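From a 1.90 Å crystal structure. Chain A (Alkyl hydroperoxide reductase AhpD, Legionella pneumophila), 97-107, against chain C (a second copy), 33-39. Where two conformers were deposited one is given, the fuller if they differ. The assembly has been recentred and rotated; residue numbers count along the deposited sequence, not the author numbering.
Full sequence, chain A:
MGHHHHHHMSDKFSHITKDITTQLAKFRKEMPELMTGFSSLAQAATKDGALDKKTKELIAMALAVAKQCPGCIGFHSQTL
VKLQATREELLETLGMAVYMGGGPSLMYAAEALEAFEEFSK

Chain A (97-107) AVYMGGGPSLM
Chain C, residues 33-39: ELMTGFS

A helix-turn-helix stretch of chain A meets a single helical stretch of chain C through apolar side chains, with no hydrogen bond passing between them. In chain A a helix runs through Tyr A99; Met A100 (phi/psi -95/10) is the first residue to leave helical values, Gly A101 follows at -146/-12, and Gly A102 at 61/-150. The positive phi of Gly A102 favours glycine, and an ideal CB on Gly A101 would lie 1.9 Å from Ser A105 OG. The turn is held by Val A98 O, which accepts from Gly A102 N (2.8 Å) and Gly A101 N (3.2 Å). Helix then resumes, with Leu A106 N bonded to Gly A102 O (3.0 Å). The chain C stretch is helical throughout, as Phe C38 N to Leu C34 O (2.9 Å) illustrates.

The axis of the second chain A helix approaches that of 33-39 to 12.1 Å, their N-to-C directions 143° apart, closer to antiparallel than parallel. Register is set by Gly A102 CA and Phe C38 CA, 8.0 Å apart.

Phe C38 (chi1 t, chi2 78°) is the knob, seated among Val A98, Gly A102, Gly A103 and Leu A106. Leu A106 (t, p) covers one ring face: its CD2 lies 4.0 Å from the centroid of the Phe C38 ring, 27° off the normal, a CH-pi contact, and 3.6 Å from Phe C38 CE2. Gly A103 N lies at the ring edge, near its plane, 3.8 Å from Phe C38 CE1. Gly A102 C is 4.0 Å from Phe C38 CE1. Neither glycine has a side chain, so the ring comes against bare backbone.

The remaining contacts pack apolar groups by dispersion, burying them from water. Val A98 (t) places CG1 4.0 Å from Phe C38 CD1 and 4.4 Å from CD1 of Leu C34 (t, m). Met C35 (m, m, m) starts sideways, but its end comes nearer, bringing SD to 4.1 Å from Leu A106 CD1. Together the stretches bury 274 Å².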

# COMPACT_ATOMS: atom_id res chain seq x y z
N ALA A 97 10.23 -6.14 -10.02
CA ALA A 97 9.21 -5.25 -9.48
C ALA A 97 7.92 -5.33 -10.32
O ALA A 97 6.83 -5.35 -9.76
CB ALA A 97 9.72 -3.81 -9.45
N VAL A 98 8.05 -5.41 -11.65
CA VAL A 98 6.87 -5.49 -12.52
C VAL A 98 6.14 -6.81 -12.35
O VAL A 98 4.91 -6.86 -12.27
CB VAL A 98 7.23 -5.26 -14.01
CG1 VAL A 98 6.04 -5.50 -14.90
CG2 VAL A 98 7.75 -3.83 -14.19
N TYR A 99 6.90 -7.89 -12.26
CA TYR A 99 6.34 -9.18 -11.97
C TYR A 99 5.55 -9.17 -10.64
O TYR A 99 4.45 -9.76 -10.58
CB TYR A 99 7.46 -10.24 -11.97
CG TYR A 99 7.22 -11.51 -11.15
CD1 TYR A 99 6.09 -12.30 -11.36
CD2 TYR A 99 8.19 -11.97 -10.28
CE1 TYR A 99 5.89 -13.48 -10.64
CE2 TYR A 99 8.02 -13.15 -9.56
CZ TYR A 99 6.87 -13.90 -9.73
OH TYR A 99 6.72 -15.06 -9.02
N MET A 100 6.04 -8.48 -9.64
CA MET A 100 5.38 -8.42 -8.32
C MET A 100 4.46 -7.22 -8.11
O MET A 100 4.02 -6.96 -7.00
CB MET A 100 6.44 -8.42 -7.21
CG MET A 100 7.31 -9.64 -7.25
SD MET A 100 6.33 -10.98 -6.61
CE MET A 100 6.43 -10.56 -4.84
N GLY A 101 4.18 -6.45 -9.17
CA GLY A 101 3.39 -5.23 -9.00
C GLY A 101 2.48 -4.88 -10.16
O GLY A 101 1.63 -4.04 -10.01
N GLY A 102 2.66 -5.54 -11.30
CA GLY A 102 1.85 -5.23 -12.48
C GLY A 102 1.99 -3.80 -12.99
O GLY A 102 3.07 -3.15 -12.89
N GLY A 103 0.92 -3.31 -13.59
CA GLY A 103 0.91 -2.00 -14.29
C GLY A 103 1.50 -0.84 -13.51
O GLY A 103 2.38 -0.12 -14.03
N PRO A 104 1.07 -0.65 -12.26
CA PRO A 104 1.61 0.44 -11.47
C PRO A 104 3.13 0.39 -11.30
O PRO A 104 3.82 1.43 -11.42
CB PRO A 104 0.89 0.30 -10.13
CG PRO A 104 -0.43 -0.27 -10.54
CD PRO A 104 -0.12 -1.25 -11.62
N SER A 105 3.67 -0.82 -11.10
CA SER A 105 5.11 -0.97 -10.98
C SER A 105 5.83 -0.74 -12.30
O SER A 105 6.92 -0.20 -12.29
CB SER A 105 5.49 -2.31 -10.39
OG SER A 105 5.08 -2.34 -9.03
N LEU A 106 5.20 -1.05 -13.40
CA LEU A 106 5.75 -0.67 -14.71
C LEU A 106 5.89 0.85 -14.85
O LEU A 106 6.91 1.33 -15.36
CB LEU A 106 4.90 -1.25 -15.83
CG LEU A 106 5.43 -1.04 -17.23
CD1 LEU A 106 6.78 -1.73 -17.39
CD2 LEU A 106 4.41 -1.57 -18.23
N MET A 107 4.91 1.60 -14.37
CA MET A 107 4.97 3.08 -14.37
C MET A 107 6.14 3.66 -13.55
O MET A 107 6.86 4.56 -14.00
CB MET A 107 3.68 3.69 -13.84
CG MET A 107 2.40 3.26 -14.51
SD MET A 107 2.27 3.69 -16.28
CE MET A 107 2.90 2.25 -17.09
N GLU C 33 11.54 -9.70 -23.80
CA GLU C 33 10.82 -10.86 -23.27
C GLU C 33 9.87 -10.44 -22.13
O GLU C 33 8.72 -10.91 -22.03
CB GLU C 33 11.80 -11.94 -22.81
CG GLU C 33 11.15 -13.30 -22.64
CD GLU C 33 12.11 -14.40 -22.17
OE1 GLU C 33 13.29 -14.37 -22.60
OE2 GLU C 33 11.67 -15.31 -21.41
N LEU C 34 10.35 -9.54 -21.29
CA LEU C 34 9.56 -9.04 -20.16
C LEU C 34 8.35 -8.26 -20.70
O LEU C 34 7.22 -8.52 -20.31
CB LEU C 34 10.45 -8.16 -19.28
CG LEU C 34 10.06 -7.67 -17.88
CD1 LEU C 34 8.97 -6.62 -17.92
CD2 LEU C 34 9.70 -8.80 -16.93
N MET C 35 8.60 -7.37 -21.65
CA MET C 35 7.53 -6.53 -22.18
C MET C 35 6.52 -7.33 -23.01
O MET C 35 5.33 -7.04 -22.97
CB MET C 35 8.09 -5.37 -22.98
CG MET C 35 8.92 -4.40 -22.16
SD MET C 35 7.99 -3.74 -20.75
CE MET C 35 6.88 -2.64 -21.63
N THR C 36 6.98 -8.37 -23.71
CA THR C 36 6.06 -9.26 -24.41
C THR C 36 5.16 -10.01 -23.44
O THR C 36 3.97 -10.12 -23.66
CB THR C 36 6.83 -10.24 -25.32
OG1 THR C 36 7.53 -9.48 -26.31
CG2 THR C 36 5.87 -11.23 -26.00
N GLY C 37 5.75 -10.54 -22.38
CA GLY C 37 4.99 -11.22 -21.33
C GLY C 37 3.98 -10.29 -20.69
O GLY C 37 2.80 -10.64 -20.55
N PHE C 38 4.42 -9.09 -20.34
CA PHE C 38 3.51 -8.10 -19.78
C PHE C 38 2.34 -7.77 -20.73
O PHE C 38 1.19 -7.71 -20.29
CB PHE C 38 4.22 -6.81 -19.36
CG PHE C 38 3.31 -5.83 -18.68
CD1 PHE C 38 2.97 -6.02 -17.35
CD2 PHE C 38 2.71 -4.81 -19.38
CE1 PHE C 38 2.08 -5.16 -16.72
CE2 PHE C 38 1.81 -3.95 -18.76
CZ PHE C 38 1.50 -4.13 -17.44
N SER C 39 2.66 -7.50 -22.00
CA SER C 39 1.61 -7.23 -23.00
C SER C 39 0.64 -8.38 -23.11
O SER C 39 -0.54 -8.13 -23.29
CB SER C 39 2.21 -6.95 -24.40
OG SER C 39 2.85 -5.71 -24.41